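Local coordinates for protein pyruvate kinase (Pyrobaculum aerophilum, PDB 3QTG) that catalyses the last step of glycolysis, the interconversion of phosphoenolpyruvate and ADP with pyruvate and ATP, using a divalent metal cation, at residues G89-I94 with Y114-N119; V101-L106 with W150-A155; V229-K234 with D248-A253; E242-S247 with L278-P283; N376-S381 with V398-T403. One frame throughout, in Å; residues are numbered along the deposited sequence.

The five contacts sample three parts of the pyruvate kinase chain. Contacts 1 and 2 come first; their segments alternate along the sequence, their centres lie about 11 Å apart, and they share the mixed sheet in which strand 101-106 stands between strands 115-117 and 150-155. Contacts 3 and 4 follow, also with alternating segments and centres about 10 Å apart, in the eight-stranded parallel barrel: contact 3 joins two barrel strands and contact 4 the helix ends beside them. Contact 5 comes last, in the C-terminal alpha/beta domain, across the chain's centre from contacts 1 and 2, its centre about 56 and 58 Å from theirs, so the catalytic barrel sits between two smaller domains.

Contact 1: residues G89-I94 with Y114-N119; sequences GSTSPI and YIPVPN
The small beta domain that pyruvate kinases carry between the third strand and third helix of their barrel begins here, where the loop 89-94 runs past edge strand 115-117. One backbone bond joins them: Gly89 N gives its proton to Pro116 O at 2.8 Å, nearly straight at 171°, with the nitrogen standing above the carbonyl plane. Gly89 also lies against the next proline, its N 3.8 Å from Pro118 CD. The ring of Pro116 lies against residues 89-91. Its CG sits 3.6 Å from Ser90 O, and its CD meets Thr91 CB at 4.1 Å, the two side chains passing at a slant. Thr91 OG1 hydrogen-bonds Ser110 OG, outside the contact.

At the far end Ile94 reaches back toward the strand and packs its branches against Ile115, though the exact placement of the two CD1 atoms is doubtful. An alanine in place of Ile94 would probably open a gap beside Ile115 where the CG2 and CG1-CD1 branches had been. Ile115 also packs on Val102 and Phe104 of the adjoining strand 101-106. Arg87 and Lys165, probable ATP-binding residues by similarity, lie nearby, Arg87 about 6 Å from Pro118 between side chains. In this protein the loop runs along the edge of the mixed sheet of the B domain, the small beta domain inserted in the barrel of pyruvate kinases.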
# COMPACT_ATOMS: atom_id res chain seq x y z
N GLY A 89 -57.03 -5.81 19.10
CA GLY A 89 -57.93 -5.12 20.02
C GLY A 89 -58.76 -6.09 20.84
O GLY A 89 -58.48 -7.29 20.89
N SER A 90 -59.82 -5.58 21.46
CA SER A 90 -60.63 -6.39 22.35
C SER A 90 -61.48 -7.43 21.60
O SER A 90 -62.21 -7.11 20.65
CB SER A 90 -61.48 -5.48 23.27
OG SER A 90 -62.55 -6.23 23.80
N THR A 91 -61.37 -8.68 22.03
CA THR A 91 -62.05 -9.81 21.41
C THR A 91 -61.90 -11.03 22.34
O THR A 91 -60.91 -11.16 23.06
CB THR A 91 -61.47 -10.14 19.94
OG1 THR A 91 -62.28 -11.12 19.28
CG2 THR A 91 -60.05 -10.63 19.98
N SER A 92 -62.89 -11.92 22.31
CA SER A 92 -62.73 -13.26 22.84
C SER A 92 -61.71 -14.00 21.95
O SER A 92 -61.53 -13.63 20.78
CB SER A 92 -64.07 -13.98 22.81
OG SER A 92 -64.61 -13.93 21.49
N PRO A 93 -61.00 -15.01 22.51
CA PRO A 93 -59.98 -15.70 21.70
C PRO A 93 -60.55 -16.18 20.37
O PRO A 93 -61.68 -16.68 20.32
CB PRO A 93 -59.57 -16.88 22.58
CG PRO A 93 -59.83 -16.37 24.00
CD PRO A 93 -61.08 -15.56 23.88
N ILE A 94 -59.81 -15.98 19.29
CA ILE A 94 -60.25 -16.42 17.97
C ILE A 94 -59.40 -17.61 17.55
O ILE A 94 -58.18 -17.52 17.49
CB ILE A 94 -60.15 -15.28 16.92
CG1 ILE A 94 -61.18 -14.18 17.23
CG2 ILE A 94 -60.38 -15.80 15.49
CD1 ILE A 94 -60.70 -12.80 16.88
N TYR A 114 -64.32 -11.19 13.32
CA TYR A 114 -63.07 -10.73 12.68
C TYR A 114 -62.01 -10.38 13.72
O TYR A 114 -62.32 -10.28 14.91
CB TYR A 114 -63.34 -9.53 11.77
CG TYR A 114 -63.87 -8.31 12.50
CD1 TYR A 114 -62.99 -7.35 12.99
CD2 TYR A 114 -65.23 -8.14 12.74
CE1 TYR A 114 -63.43 -6.24 13.67
CE2 TYR A 114 -65.70 -7.02 13.43
CZ TYR A 114 -64.79 -6.07 13.88
OH TYR A 114 -65.19 -4.96 14.56
N ILE A 115 -60.76 -10.16 13.26
CA ILE A 115 -59.68 -9.74 14.14
C ILE A 115 -59.62 -8.22 14.14
O ILE A 115 -59.44 -7.60 13.08
CB ILE A 115 -58.26 -10.28 13.72
CG1 ILE A 115 -58.27 -11.77 13.34
CG2 ILE A 115 -57.19 -9.96 14.78
CD1 ILE A 115 -59.05 -12.67 14.30
N PRO A 116 -59.78 -7.60 15.33
CA PRO A 116 -59.73 -6.16 15.38
C PRO A 116 -58.29 -5.61 15.50
O PRO A 116 -57.51 -6.02 16.37
CB PRO A 116 -60.58 -5.84 16.60
CG PRO A 116 -60.38 -7.00 17.51
CD PRO A 116 -60.03 -8.18 16.66
N VAL A 117 -57.94 -4.68 14.62
CA VAL A 117 -56.63 -4.04 14.66
C VAL A 117 -56.83 -2.52 14.76
O VAL A 117 -57.22 -1.89 13.77
CB VAL A 117 -55.77 -4.40 13.43
CG1 VAL A 117 -54.36 -3.87 13.61
CG2 VAL A 117 -55.72 -5.91 13.23
N PRO A 118 -56.62 -1.93 15.96
CA PRO A 118 -56.93 -0.52 16.18
C PRO A 118 -55.86 0.48 15.69
O PRO A 118 -55.61 1.49 16.34
CB PRO A 118 -57.10 -0.44 17.70
CG PRO A 118 -56.18 -1.42 18.22
CD PRO A 118 -56.18 -2.57 17.22
N ASN A 119 -55.26 0.22 14.54
CA ASN A 119 -54.27 1.16 14.03
C ASN A 119 -54.25 1.18 12.52
O ASN A 119 -53.95 0.15 11.89
CB ASN A 119 -52.88 0.84 14.59
CG ASN A 119 -52.00 2.07 14.64
OD1 ASN A 119 -52.03 2.89 13.71
ND2 ASN A 119 -51.26 2.24 15.73

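Contact 2: residues V101-L106 with W150-A155; sequences VVKFKL and WIEAVA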
# COMPACT_ATOMS: atom_id res chain seq x y z
N VAL A 101 -59.53 -18.50 5.66
CA VAL A 101 -59.42 -17.09 5.27
C VAL A 101 -59.89 -16.22 6.45
O VAL A 101 -61.04 -16.27 6.87
CB VAL A 101 -60.21 -16.80 3.96
CG1 VAL A 101 -59.97 -15.37 3.50
CG2 VAL A 101 -59.80 -17.80 2.85
N VAL A 102 -58.94 -15.48 7.01
CA VAL A 102 -59.15 -14.68 8.21
C VAL A 102 -59.29 -13.21 7.82
O VAL A 102 -58.54 -12.70 6.99
CB VAL A 102 -57.95 -14.89 9.22
CG1 VAL A 102 -58.20 -14.12 10.50
CG2 VAL A 102 -57.76 -16.38 9.54
N LYS A 103 -60.23 -12.53 8.44
CA LYS A 103 -60.47 -11.10 8.17
C LYS A 103 -59.98 -10.19 9.29
O LYS A 103 -60.23 -10.44 10.48
CB LYS A 103 -61.96 -10.86 7.88
CG LYS A 103 -62.28 -9.43 7.46
CD LYS A 103 -63.28 -9.39 6.32
CE LYS A 103 -63.87 -8.01 6.13
NZ LYS A 103 -65.24 -8.06 5.51
N PHE A 104 -59.25 -9.15 8.91
CA PHE A 104 -58.81 -8.09 9.83
C PHE A 104 -59.54 -6.80 9.48
O PHE A 104 -59.63 -6.45 8.31
CB PHE A 104 -57.29 -7.84 9.73
CG PHE A 104 -56.44 -9.06 10.03
CD1 PHE A 104 -56.40 -10.13 9.15
CD2 PHE A 104 -55.67 -9.10 11.19
CE1 PHE A 104 -55.60 -11.25 9.42
CE2 PHE A 104 -54.88 -10.18 11.49
CZ PHE A 104 -54.83 -11.28 10.60
N LYS A 105 -60.05 -6.11 10.49
CA LYS A 105 -60.72 -4.83 10.28
C LYS A 105 -60.15 -3.81 11.22
O LYS A 105 -59.78 -4.14 12.36
CB LYS A 105 -62.25 -4.92 10.48
CG LYS A 105 -62.95 -5.84 9.48
CD LYS A 105 -64.46 -5.99 9.70
CE LYS A 105 -64.93 -7.37 9.17
NZ LYS A 105 -66.46 -7.67 9.22
N LEU A 106 -60.10 -2.58 10.74
CA LEU A 106 -59.77 -1.45 11.57
C LEU A 106 -60.83 -1.21 12.65
O LEU A 106 -61.93 -0.73 12.37
CB LEU A 106 -59.56 -0.20 10.71
CG LEU A 106 -59.13 1.11 11.36
CD1 LEU A 106 -57.81 0.98 12.03
CD2 LEU A 106 -59.09 2.23 10.31
N TRP A 150 -59.71 -2.91 5.74
CA TRP A 150 -59.79 -4.35 5.99
C TRP A 150 -58.80 -5.16 5.14
O TRP A 150 -58.30 -4.70 4.12
CB TRP A 150 -61.22 -4.87 5.83
CG TRP A 150 -61.75 -4.78 4.44
CD1 TRP A 150 -62.53 -3.78 3.92
CD2 TRP A 150 -61.55 -5.73 3.38
NE1 TRP A 150 -62.82 -4.05 2.59
CE2 TRP A 150 -62.23 -5.23 2.24
CE3 TRP A 150 -60.86 -6.95 3.28
CZ2 TRP A 150 -62.25 -5.92 1.02
CZ3 TRP A 150 -60.87 -7.63 2.08
CH2 TRP A 150 -61.57 -7.11 0.96
N ILE A 151 -58.56 -6.39 5.59
CA ILE A 151 -57.62 -7.31 5.01
C ILE A 151 -58.18 -8.73 5.16
O ILE A 151 -58.78 -9.06 6.16
CB ILE A 151 -56.24 -7.14 5.72
CG1 ILE A 151 -55.37 -6.15 4.96
CG2 ILE A 151 -55.50 -8.46 5.96
CD1 ILE A 151 -54.75 -5.10 5.89
N GLU A 152 -57.98 -9.56 4.14
CA GLU A 152 -58.14 -10.98 4.27
C GLU A 152 -56.78 -11.67 4.11
O GLU A 152 -55.97 -11.27 3.28
CB GLU A 152 -59.15 -11.50 3.23
CG GLU A 152 -60.61 -11.02 3.49
CD GLU A 152 -61.56 -11.34 2.34
OE1 GLU A 152 -61.09 -11.54 1.19
OE2 GLU A 152 -62.78 -11.39 2.59
N ALA A 153 -56.56 -12.72 4.90
CA ALA A 153 -55.31 -13.47 4.87
C ALA A 153 -55.53 -14.95 5.18
O ALA A 153 -56.40 -15.30 5.96
CB ALA A 153 -54.31 -12.84 5.83
N VAL A 154 -54.75 -15.82 4.56
CA VAL A 154 -54.92 -17.26 4.76
C VAL A 154 -53.91 -17.73 5.78
O VAL A 154 -52.70 -17.49 5.62
CB VAL A 154 -54.72 -18.06 3.42
CG1 VAL A 154 -54.66 -19.58 3.67
CG2 VAL A 154 -55.83 -17.74 2.43
N ALA A 155 -54.40 -18.40 6.82
CA ALA A 155 -53.56 -18.94 7.86
C ALA A 155 -52.76 -20.14 7.33
O ALA A 155 -53.32 -21.05 6.70
CB ALA A 155 -54.40 -19.34 9.04
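Phe104 and Ile151 meet on the buried face of an antiparallel strand pair in the mixed sheet of the small beta domain inserted in the barrel, Phe104 CD1 lying 3.7 Å from Ile151 CG2. The same ring reaches the next residue on that face, with CE1 4.1 Å from Ala153 CB. Ile151 O lies at the edge of the Phe104 ring, in its plane.

The other face is more polar. Lys103 carries its CE to 4.1 Å from Trp150 CB, and its ammonium stands above the indole's five-membered ring at a distance that makes any cation-pi attraction weak at most. Farther along, Val101 CG2 touches Val154 CG2 at 4.0 Å.

Two hydrogen-bonded pairs fix this register. Phe104 N binds Ile151 O at 2.8 Å, and Ile151 N returns a bond to Phe104 O; Val102 N binds Ala153 O at 2.8 Å, and Ala153 N answers to Val102 O. In the non-hydrogen-bonded pair between them, Lys103 faces Glu152.

Strand 115-117 borders strand 101-106 on its other side, bringing Ile115 and Val117 against Phe104. Strand 139-146 flanks 150-155, and helix 120-125 covers the buried face, Phe122 and Phe123 packing on Ile151.

Contact 3: residues V229-K234 with D248-A253; sequences VKIETK and DYVVVA
Strands 229-231 and 249-253 run parallel, 32° apart, as the fifth and sixth staves of the TIM barrel. Val229 N donates to Tyr249 O at 2.7 Å. Val229 O then receives Val251 N, which stands above the carbonyl plane, whereas Ile231 N meets Val251 O at 2.8 Å almost in line with the C=O bond. The series fades at its C-terminal end, where Ala253 N to Ile231 O is a weak bond of 3.4 Å.

On the face turned to the surrounding helices, Ile231 crosses Val250 at a slant, CG1 to CG1 at 3.8 Å; both pack on Ile273 of helix 266-279. On the opposite face Lys230 and Val251 point the same way side by side, Lys230 CG 4.1 Å from Val251 CB. The lysine then folds at chi2, chi3 and chi4, and its NZ forms a salt bridge with Asp80 and a hydrogen bond with Ser203 OG.

By similarity to relatives, Lys230 stabilises the transition state and Glu232 binds magnesium, as Asp256 does close by. This places the active site at the C-terminal mouth of the barrel. Glu232 OE2 accepts a bond from Leu204 N, so the carboxylate has a hold outside the pair. The Glu232 side chain touches the neighbouring strand through its CG, which rests 3.7 Å from Ala253 CB.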
# COMPACT_ATOMS: atom_id res chain seq x y z
N VAL A 229 -29.41 3.23 19.55
CA VAL A 229 -30.41 3.02 18.52
C VAL A 229 -30.37 1.59 18.01
O VAL A 229 -29.39 1.15 17.43
CB VAL A 229 -30.25 4.00 17.36
CG1 VAL A 229 -31.26 3.70 16.20
CG2 VAL A 229 -30.36 5.46 17.85
N LYS A 230 -31.47 0.86 18.25
CA LYS A 230 -31.60 -0.52 17.78
C LYS A 230 -31.97 -0.55 16.32
O LYS A 230 -32.83 0.20 15.88
CB LYS A 230 -32.64 -1.27 18.61
CG LYS A 230 -32.36 -1.18 20.09
CD LYS A 230 -32.59 -2.50 20.81
CE LYS A 230 -34.07 -2.84 20.88
NZ LYS A 230 -34.77 -1.90 21.78
N ILE A 231 -31.29 -1.41 15.57
CA ILE A 231 -31.62 -1.63 14.17
C ILE A 231 -32.42 -2.94 14.13
O ILE A 231 -31.86 -4.03 14.34
CB ILE A 231 -30.35 -1.65 13.29
CG1 ILE A 231 -29.46 -0.42 13.59
CG2 ILE A 231 -30.71 -1.73 11.81
CD1 ILE A 231 -30.03 0.95 13.16
N GLU A 232 -33.72 -2.80 13.90
CA GLU A 232 -34.70 -3.87 14.14
C GLU A 232 -35.49 -4.23 12.89
O GLU A 232 -36.14 -5.27 12.85
CB GLU A 232 -35.71 -3.44 15.23
CG GLU A 232 -35.22 -3.53 16.64
CD GLU A 232 -36.00 -2.63 17.59
OE1 GLU A 232 -36.49 -3.13 18.63
OE2 GLU A 232 -36.13 -1.43 17.31
N THR A 233 -35.43 -3.39 11.86
CA THR A 233 -36.32 -3.58 10.72
C THR A 233 -35.65 -3.30 9.40
O THR A 233 -34.59 -2.67 9.34
CB THR A 233 -37.53 -2.64 10.77
OG1 THR A 233 -37.10 -1.29 10.56
CG2 THR A 233 -38.31 -2.77 12.09
N LYS A 234 -36.30 -3.74 8.35
CA LYS A 234 -35.87 -3.46 6.99
C LYS A 234 -35.75 -1.94 6.73
O LYS A 234 -34.82 -1.50 6.04
CB LYS A 234 -36.86 -4.12 6.02
CG LYS A 234 -36.35 -4.33 4.63
CD LYS A 234 -37.18 -5.41 3.93
CE LYS A 234 -36.39 -6.70 3.79
NZ LYS A 234 -37.22 -7.78 3.16
N ASP A 248 -25.84 7.57 19.43
CA ASP A 248 -24.67 7.58 20.30
C ASP A 248 -24.07 6.17 20.35
O ASP A 248 -22.91 6.02 20.66
CB ASP A 248 -25.02 8.06 21.72
CG ASP A 248 -25.63 9.46 21.72
OD1 ASP A 248 -25.35 10.25 20.79
OD2 ASP A 248 -26.40 9.78 22.65
N TYR A 249 -24.89 5.17 20.03
CA TYR A 249 -24.54 3.76 20.16
C TYR A 249 -25.51 3.02 19.24
O TYR A 249 -26.69 3.36 19.19
CB TYR A 249 -24.73 3.32 21.60
CG TYR A 249 -23.85 2.18 22.06
CD1 TYR A 249 -22.84 2.41 23.02
CD2 TYR A 249 -24.00 0.88 21.57
CE1 TYR A 249 -22.00 1.38 23.45
CE2 TYR A 249 -23.15 -0.17 22.01
CZ TYR A 249 -22.17 0.11 22.95
OH TYR A 249 -21.34 -0.89 23.41
N VAL A 250 -25.01 2.02 18.52
CA VAL A 250 -25.83 1.25 17.59
C VAL A 250 -25.94 -0.16 18.14
O VAL A 250 -25.00 -0.67 18.74
CB VAL A 250 -25.25 1.23 16.13
CG1 VAL A 250 -26.15 0.41 15.18
CG2 VAL A 250 -25.07 2.67 15.59
N VAL A 251 -27.12 -0.77 17.96
CA VAL A 251 -27.43 -2.13 18.44
C VAL A 251 -28.05 -2.97 17.32
O VAL A 251 -29.07 -2.58 16.74
CB VAL A 251 -28.39 -2.09 19.66
CG1 VAL A 251 -28.51 -3.46 20.32
CG2 VAL A 251 -27.90 -1.07 20.68
N VAL A 252 -27.41 -4.10 16.98
CA VAL A 252 -28.01 -5.10 16.10
C VAL A 252 -28.95 -5.99 16.95
O VAL A 252 -28.50 -6.78 17.79
CB VAL A 252 -26.93 -5.99 15.37
CG1 VAL A 252 -27.59 -7.04 14.45
CG2 VAL A 252 -25.96 -5.14 14.60
N ALA A 253 -30.25 -5.79 16.78
CA ALA A 253 -31.26 -6.53 17.54
C ALA A 253 -31.67 -7.71 16.68
O ALA A 253 -32.55 -7.61 15.83
CB ALA A 253 -32.48 -5.62 17.91

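Contact 4: residues E242-S247 with L278-P283; sequences ELVQCS and LKYGKP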
# COMPACT_ATOMS: atom_id res chain seq x y z
N GLU A 242 -27.76 7.27 7.62
CA GLU A 242 -28.24 8.41 8.40
C GLU A 242 -28.57 8.06 9.84
O GLU A 242 -28.31 8.86 10.74
CB GLU A 242 -29.46 9.06 7.72
CG GLU A 242 -29.14 9.60 6.30
CD GLU A 242 -28.25 10.85 6.33
OE1 GLU A 242 -28.82 11.97 6.43
OE2 GLU A 242 -27.00 10.73 6.24
N LEU A 243 -29.13 6.88 10.05
CA LEU A 243 -29.46 6.44 11.40
C LEU A 243 -28.22 6.23 12.26
O LEU A 243 -28.21 6.57 13.44
CB LEU A 243 -30.29 5.14 11.38
CG LEU A 243 -31.81 5.25 11.26
CD1 LEU A 243 -32.41 3.87 11.29
CD2 LEU A 243 -32.38 6.10 12.38
N VAL A 244 -27.18 5.63 11.67
CA VAL A 244 -25.93 5.42 12.38
C VAL A 244 -25.36 6.77 12.80
O VAL A 244 -25.04 6.96 13.96
CB VAL A 244 -24.93 4.57 11.56
CG1 VAL A 244 -23.52 4.69 12.12
CG2 VAL A 244 -25.38 3.10 11.54
N GLN A 245 -25.33 7.72 11.86
CA GLN A 245 -24.73 9.04 12.13
C GLN A 245 -25.45 9.89 13.18
O GLN A 245 -24.85 10.82 13.74
CB GLN A 245 -24.49 9.82 10.84
CG GLN A 245 -23.47 9.13 9.95
CD GLN A 245 -23.23 9.87 8.65
OE1 GLN A 245 -22.46 10.84 8.61
NE2 GLN A 245 -23.86 9.40 7.58
N CYS A 246 -26.71 9.59 13.47
CA CYS A 246 -27.40 10.34 14.50
C CYS A 246 -27.52 9.62 15.86
O CYS A 246 -28.14 10.16 16.77
CB CYS A 246 -28.76 10.82 14.01
SG CYS A 246 -29.98 9.56 14.06
N SER A 247 -26.89 8.44 15.98
CA SER A 247 -26.90 7.63 17.21
C SER A 247 -25.74 7.96 18.16
O SER A 247 -24.76 8.57 17.74
CB SER A 247 -26.78 6.15 16.84
OG SER A 247 -27.77 5.76 15.91
N LEU A 278 -18.67 0.97 12.58
CA LEU A 278 -17.22 1.11 12.69
C LEU A 278 -16.70 2.22 11.80
O LEU A 278 -15.93 3.05 12.26
CB LEU A 278 -16.49 -0.22 12.43
CG LEU A 278 -16.67 -1.34 13.47
CD1 LEU A 278 -16.21 -2.69 12.94
CD2 LEU A 278 -15.87 -1.01 14.71
N LYS A 279 -17.14 2.25 10.53
CA LYS A 279 -16.81 3.33 9.58
C LYS A 279 -17.08 4.73 10.14
O LYS A 279 -16.27 5.64 9.95
CB LYS A 279 -17.59 3.14 8.26
CG LYS A 279 -17.38 4.25 7.19
CD LYS A 279 -17.96 3.86 5.80
CE LYS A 279 -19.48 4.07 5.74
NZ LYS A 279 -20.29 3.34 4.65
N TYR A 280 -18.22 4.90 10.81
CA TYR A 280 -18.64 6.19 11.35
C TYR A 280 -18.26 6.44 12.81
O TYR A 280 -18.65 7.46 13.37
CB TYR A 280 -20.15 6.43 11.13
CG TYR A 280 -20.49 6.69 9.67
CD1 TYR A 280 -21.12 5.73 8.91
CD2 TYR A 280 -20.12 7.90 9.06
CE1 TYR A 280 -21.41 5.96 7.57
CE2 TYR A 280 -20.40 8.14 7.72
CZ TYR A 280 -21.05 7.17 6.99
OH TYR A 280 -21.33 7.39 5.68
N GLY A 281 -17.50 5.52 13.40
CA GLY A 281 -16.96 5.70 14.76
C GLY A 281 -18.03 5.69 15.83
O GLY A 281 -17.90 6.38 16.84
N LYS A 282 -19.10 4.93 15.59
CA LYS A 282 -20.14 4.73 16.61
C LYS A 282 -19.91 3.41 17.32
O LYS A 282 -19.71 2.41 16.67
CB LYS A 282 -21.53 4.73 15.98
CG LYS A 282 -21.96 6.04 15.33
CD LYS A 282 -21.86 7.20 16.29
CE LYS A 282 -22.36 8.49 15.63
NZ LYS A 282 -22.11 9.65 16.52
N PRO A 283 -19.97 3.41 18.66
CA PRO A 283 -19.91 2.12 19.33
C PRO A 283 -21.06 1.20 18.86
O PRO A 283 -22.16 1.69 18.54
CB PRO A 283 -20.08 2.48 20.82
CG PRO A 283 -19.73 3.93 20.91
CD PRO A 283 -20.16 4.52 19.61
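The amide of Gln245 lies stacked over one face of the Tyr280 ring, the two planes only 14° apart, where two helix ends meet on the outside of the TIM barrel. Gln245 CD comes to 3.4 Å from Tyr280 CE2, and CG adds a CH-pi contact 3.9 Å from the ring centroid, displaced toward the rim. The glutamine chain is extended beyond CG (chi2 179°), which carries CD out across the ring. Glu241 binds Gln245 NE2 through its backbone O and Tyr280 OH through its carboxylate.

Val244 approaches the tyrosine nearer its root, CG1 to Tyr280 CB at 3.9 Å, the side chains crossing at about a right angle. An alanine at Tyr280 would probably leave the Gln245 amide without the ring it stacks on and Glu241 without the phenol as a partner.

Gly281, at positive phi, is the C' residue of the Schellman motif that ends helix 266-279, and Lys282 then turns back to the other helix. Lys282 CG lies 3.8 Å from Val244 CG1, the two chains sliding past each other in opposite directions. Ser247 OG, just past helix 240-245, bonds back to Leu243 O at 2.6 Å. The lysine chain ends with NZ giving a weak hydrogen bond to Ser247 O at 3.1 Å.

Contact 5: residues N376-S381 with V398-T403; sequences NILVFS and VVYVGT. With SO4 (sulfate ion), chain C.
Strands 376-380 and 399-403 form the parallel pair of a beta-alpha-beta unit in the C-terminal domain, with helix 385-391 making the crossover. Packing is closest in the middle and toward the C-terminal end. Val379 N binds Tyr400 O and Gly402 N binds Val379 O, both at 2.8 Å and close to the direction of the C=O bond; Ser381 N continues the series to Gly402 O. The Phe380 ring, its CG anti to the backbone N (chi1 -155°), lays one face over Gly402 O, which is 3.4 Å from CD1. Gly402 has no side chain, and the ring lies directly over its backbone. On the face under the crossover helix Val379 CG2 meets Val399 CG1 at 3.8 Å, and Leu386 and Ile390 of that helix close over Val379. Helix 428-439 packs on the other face, against Leu378, Phe380 and Tyr400.

The N-terminal end is looser. The bond from Tyr400 N to Ile377 O is bent, at 139°, and beyond it a water takes the place of a direct bond: it accepts from Ile377 N at 3.0 Å and donates to Val398 O. Leu378 CD1 still reaches Tyr400 CD2, at 4.1 Å, on the face toward helix 428-439.

At the far end Thr403 OG1 donates to Ser381 O at 2.9 Å. A sulfate, probably from the crystallisation liquor, is hydrogen-bonded by the backbone nitrogens of Met382, Ser383, Thr385 and Leu386 and by Tyr428 OH, and Ser381 OG donates to sulfate O3 at 2.6 Å.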
# COMPACT_ATOMS: atom_id res chain seq x y z
N ASN A 376 0.64 0.01 26.34
CA ASN A 376 -0.72 0.32 26.77
C ASN A 376 -1.01 1.81 26.70
O ASN A 376 -0.12 2.64 26.96
CB ASN A 376 -1.05 -0.24 28.16
CG ASN A 376 -1.37 -1.74 28.13
OD1 ASN A 376 -2.54 -2.18 28.01
ND2 ASN A 376 -0.31 -2.54 28.16
N ILE A 377 -2.24 2.13 26.34
CA ILE A 377 -2.71 3.50 26.30
C ILE A 377 -3.42 3.86 27.58
O ILE A 377 -4.27 3.10 28.07
CB ILE A 377 -3.64 3.78 25.09
CG1 ILE A 377 -2.92 3.39 23.80
CG2 ILE A 377 -4.15 5.26 25.10
CD1 ILE A 377 -3.77 3.49 22.49
N LEU A 378 -3.05 5.02 28.11
CA LEU A 378 -3.68 5.62 29.27
C LEU A 378 -4.25 6.96 28.84
O LEU A 378 -3.58 7.70 28.14
CB LEU A 378 -2.63 5.85 30.38
CG LEU A 378 -2.10 4.70 31.24
CD1 LEU A 378 -1.54 3.54 30.42
CD2 LEU A 378 -1.01 5.25 32.18
N VAL A 379 -5.48 7.27 29.24
CA VAL A 379 -6.12 8.54 28.87
C VAL A 379 -6.71 9.18 30.10
O VAL A 379 -7.43 8.51 30.86
CB VAL A 379 -7.34 8.35 27.89
CG1 VAL A 379 -7.79 9.70 27.31
CG2 VAL A 379 -7.04 7.38 26.80
N PHE A 380 -6.45 10.48 30.29
CA PHE A 380 -7.24 11.26 31.23
C PHE A 380 -8.29 12.09 30.49
O PHE A 380 -8.00 12.90 29.60
CB PHE A 380 -6.41 12.10 32.21
CG PHE A 380 -7.16 12.41 33.50
CD1 PHE A 380 -7.19 11.49 34.54
CD2 PHE A 380 -7.87 13.60 33.63
CE1 PHE A 380 -7.90 11.76 35.72
CE2 PHE A 380 -8.61 13.87 34.81
CZ PHE A 380 -8.61 12.94 35.85
N SER A 381 -9.54 11.85 30.86
CA SER A 381 -10.67 12.30 30.09
C SER A 381 -11.73 12.85 31.04
O SER A 381 -12.16 12.16 31.95
CB SER A 381 -11.22 11.12 29.29
OG SER A 381 -12.09 11.54 28.26
N VAL A 398 -5.98 -3.25 26.50
CA VAL A 398 -6.77 -2.42 27.42
C VAL A 398 -6.32 -0.96 27.43
O VAL A 398 -5.14 -0.67 27.38
CB VAL A 398 -6.75 -3.00 28.86
CG1 VAL A 398 -7.41 -2.03 29.84
CG2 VAL A 398 -7.46 -4.35 28.87
N VAL A 399 -7.31 -0.06 27.49
CA VAL A 399 -7.09 1.38 27.56
C VAL A 399 -7.58 1.83 28.93
O VAL A 399 -8.80 1.81 29.23
CB VAL A 399 -7.83 2.14 26.41
CG1 VAL A 399 -7.55 3.65 26.46
CG2 VAL A 399 -7.46 1.56 25.05
N TYR A 400 -6.64 2.21 29.79
CA TYR A 400 -6.98 2.73 31.11
C TYR A 400 -7.41 4.18 31.00
O TYR A 400 -6.69 5.01 30.42
CB TYR A 400 -5.79 2.61 32.04
CG TYR A 400 -5.36 1.17 32.15
CD1 TYR A 400 -6.05 0.29 33.00
CD2 TYR A 400 -4.32 0.68 31.37
CE1 TYR A 400 -5.67 -1.03 33.09
CE2 TYR A 400 -3.94 -0.65 31.45
CZ TYR A 400 -4.63 -1.49 32.32
OH TYR A 400 -4.26 -2.81 32.41
N VAL A 401 -8.60 4.48 31.52
CA VAL A 401 -9.11 5.83 31.43
C VAL A 401 -9.36 6.36 32.82
O VAL A 401 -10.17 5.80 33.56
CB VAL A 401 -10.43 5.90 30.61
CG1 VAL A 401 -10.91 7.34 30.46
CG2 VAL A 401 -10.27 5.22 29.24
N GLY A 402 -8.68 7.44 33.18
CA GLY A 402 -8.96 8.11 34.42
C GLY A 402 -9.97 9.19 34.13
O GLY A 402 -9.86 9.88 33.10
N THR A 403 -10.97 9.33 35.01
CA THR A 403 -11.94 10.41 34.92
C THR A 403 -12.37 10.89 36.33
O THR A 403 -12.46 10.09 37.26
CB THR A 403 -13.18 10.01 34.01
OG1 THR A 403 -14.06 11.13 33.86
CG2 THR A 403 -13.97 8.84 34.56
S SO4 C . -12.23 14.88 27.31
O1 SO4 C . -11.56 15.26 28.53
O2 SO4 C . -13.66 14.68 27.61
O3 SO4 C . -11.68 13.64 26.78
O4 SO4 C . -12.12 15.90 26.27
O HOH W 1 -4.09 0.15 25.00